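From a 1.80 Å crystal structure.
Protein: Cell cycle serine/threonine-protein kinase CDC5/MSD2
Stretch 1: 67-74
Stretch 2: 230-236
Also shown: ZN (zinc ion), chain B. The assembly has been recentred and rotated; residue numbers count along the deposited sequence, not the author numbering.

Stretch 1, residues 67-74: HLTLNGIV
Stretch 2 230-236: AISDGGK

A helix and a glycine turn can approach each other until their backbones touch, and this contact from the kinase CDC5/MSD2 does so without one conventional hydrogen bond across the interface. Its most directional link is a CA-H...O contact: G72 CA lies 3.3 Å from G234 O, with an angle of 166° at the hydrogen, so the weakly polarised C-H points almost straight at the carbonyl oxygen.

The first stretch, residues 67-74, is helical throughout and continues at both ends, with phi near -60° and psi between -30° and -51°; T69 departs slightly at -79/-30. Its i to i+4 ladder includes G72 N to L68 O at 3.1 Å and I73 N to T69 O at 2.8 Å. In the second stretch a strand that begins earlier ends with A230 (-120/132), I231 (-106/126) and S232 (-137/176). It runs roughly across the helix and leads into a type I' turn from D233 (55/51) to K236 (-88/-22). G234 (59/38) and G235 (86/3) occupy the central positions, and K236 N closes the turn on D233 O at 3.2 Å. The lysine side chain (m, t, -141°, p) folds back, placing K236 NZ 3.0 Å from D233 O in a hydrogen bond and 3.6 Å from D233 OD1 in a long salt bridge.

Register is set by T69 and G235, whose CA atoms are 4.1 Å apart. Such proximity depends on absent side chains. A CB on G72 would point toward the turn and fall 1.8 Å from G234 O; one on G235 would fall 2.4 Å from T69 O and would also jam against the preceding carbonyl oxygen. The positive phi of G234 likewise favours glycine.

T69, I73 and I231 add side-chain contacts beside the glycines. T69, chi1 83° (p), directs its CA-to-CB bond sideways, yet T69 CB packs 3.7 Å from G235 N. I73 (m, t) also starts sideways, but its end comes nearer: I73 CD1 reaches I231 CG2 at 4.4 Å, an apolar pairing buried from solvent. The CA-to-CB bond of I231 (m, m) points toward the helix. L68 (t, p), sideways too, brings L68 CG to 4.4 Å from G234 CA.

The close fit has a polar cost: G235 O is buried without a partner, 4.0 Å from I73 N, whose hydrogen bond goes to T69 O. Beyond the contact, H67 NE2 (t, 76°) binds ZN at 2.2 Å. The stretches bury 268 Å², both sides summed, about half of it from the three glycines.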

# COMPACT_ATOMS: atom_id res chain seq x y z
N HIS A 67 -2.86 -5.35 -12.26
CA HIS A 67 -2.51 -6.01 -13.50
C HIS A 67 -1.02 -5.88 -13.77
O HIS A 67 -0.35 -6.85 -14.12
CB HIS A 67 -3.34 -5.41 -14.65
CG HIS A 67 -3.08 -6.04 -15.98
ND1 HIS A 67 -3.59 -7.27 -16.32
CD2 HIS A 67 -2.39 -5.60 -17.05
CE1 HIS A 67 -3.21 -7.57 -17.55
NE2 HIS A 67 -2.48 -6.58 -18.02
N LEU A 68 -0.51 -4.67 -13.57
CA LEU A 68 0.90 -4.34 -13.79
C LEU A 68 1.86 -5.17 -12.94
O LEU A 68 2.81 -5.74 -13.47
CB LEU A 68 1.12 -2.86 -13.50
CG LEU A 68 2.53 -2.27 -13.58
CD1 LEU A 68 3.05 -2.38 -15.00
CD2 LEU A 68 2.57 -0.82 -13.08
N THR A 69 1.64 -5.25 -11.63
CA THR A 69 2.61 -5.97 -10.80
C THR A 69 2.41 -7.48 -10.89
O THR A 69 3.37 -8.22 -10.75
CB THR A 69 2.58 -5.55 -9.31
OG1 THR A 69 1.55 -6.25 -8.61
CG2 THR A 69 2.40 -4.07 -9.16
N LEU A 70 1.18 -7.94 -11.12
CA LEU A 70 0.96 -9.37 -11.36
C LEU A 70 1.77 -9.80 -12.57
O LEU A 70 2.45 -10.83 -12.55
CB LEU A 70 -0.52 -9.70 -11.56
CG LEU A 70 -0.82 -11.19 -11.79
CD1 LEU A 70 -0.28 -12.06 -10.66
CD2 LEU A 70 -2.31 -11.42 -11.95
N ASN A 71 1.70 -9.01 -13.64
CA ASN A 71 2.51 -9.27 -14.83
C ASN A 71 4.00 -9.31 -14.47
O ASN A 71 4.75 -10.15 -14.97
CB ASN A 71 2.26 -8.22 -15.91
CG ASN A 71 0.93 -8.40 -16.62
OD1 ASN A 71 0.25 -9.41 -16.46
ND2 ASN A 71 0.56 -7.41 -17.42
N GLY A 72 4.42 -8.38 -13.62
CA GLY A 72 5.80 -8.33 -13.19
C GLY A 72 6.22 -9.57 -12.42
O GLY A 72 7.32 -10.09 -12.60
N ILE A 73 5.34 -10.04 -11.54
CA ILE A 73 5.64 -11.24 -10.76
C ILE A 73 5.76 -12.43 -11.69
O ILE A 73 6.70 -13.22 -11.59
CB ILE A 73 4.55 -11.49 -9.70
CG1 ILE A 73 4.62 -10.42 -8.61
CG2 ILE A 73 4.71 -12.88 -9.06
CD1 ILE A 73 3.44 -10.41 -7.66
N VAL A 74 4.81 -12.55 -12.61
CA VAL A 74 4.80 -13.65 -13.57
C VAL A 74 6.05 -13.61 -14.45
O VAL A 74 6.60 -14.66 -14.81
CB VAL A 74 3.53 -13.62 -14.45
CG1 VAL A 74 3.64 -14.57 -15.65
CG2 VAL A 74 2.31 -13.97 -13.61
N ALA A 230 6.13 -6.70 0.90
CA ALA A 230 5.71 -5.61 0.03
C ALA A 230 6.28 -5.81 -1.36
O ALA A 230 7.47 -6.10 -1.51
CB ALA A 230 6.14 -4.27 0.60
N ILE A 231 5.43 -5.67 -2.37
CA ILE A 231 5.83 -5.77 -3.77
C ILE A 231 5.84 -4.38 -4.39
O ILE A 231 4.84 -3.67 -4.34
CB ILE A 231 4.88 -6.69 -4.56
CG1 ILE A 231 4.75 -8.07 -3.90
CG2 ILE A 231 5.33 -6.82 -6.00
CD1 ILE A 231 6.05 -8.88 -3.85
N SER A 232 6.97 -4.00 -4.98
CA SER A 232 7.10 -2.68 -5.58
C SER A 232 7.82 -2.73 -6.93
O SER A 232 8.28 -3.78 -7.36
CB SER A 232 7.85 -1.73 -4.64
OG SER A 232 9.16 -2.20 -4.36
N ASP A 233 7.90 -1.57 -7.57
CA ASP A 233 8.52 -1.44 -8.88
C ASP A 233 7.90 -2.41 -9.88
O ASP A 233 8.60 -3.16 -10.55
CB ASP A 233 10.03 -1.66 -8.77
CG ASP A 233 10.77 -1.22 -10.01
OD1 ASP A 233 10.20 -0.45 -10.82
OD2 ASP A 233 11.94 -1.63 -10.18
N GLY A 234 6.57 -2.38 -9.95
CA GLY A 234 5.85 -3.18 -10.92
C GLY A 234 6.12 -4.66 -10.79
O GLY A 234 6.22 -5.37 -11.80
N GLY A 235 6.24 -5.14 -9.56
CA GLY A 235 6.42 -6.56 -9.32
C GLY A 235 7.86 -7.06 -9.38
O GLY A 235 8.10 -8.26 -9.24
N LYS A 236 8.81 -6.15 -9.57
CA LYS A 236 10.21 -6.54 -9.72
C LYS A 236 10.96 -6.63 -8.40
O LYS A 236 11.98 -7.31 -8.31
CB LYS A 236 10.94 -5.55 -10.63
CG LYS A 236 10.47 -5.57 -12.07
CD LYS A 236 11.38 -4.73 -12.94
CE LYS A 236 10.62 -3.95 -13.99
NZ LYS A 236 9.69 -2.96 -13.38
ZN ZN B . -1.78 -5.60 -19.81
O HOH W 1 -0.33 -7.24 -20.40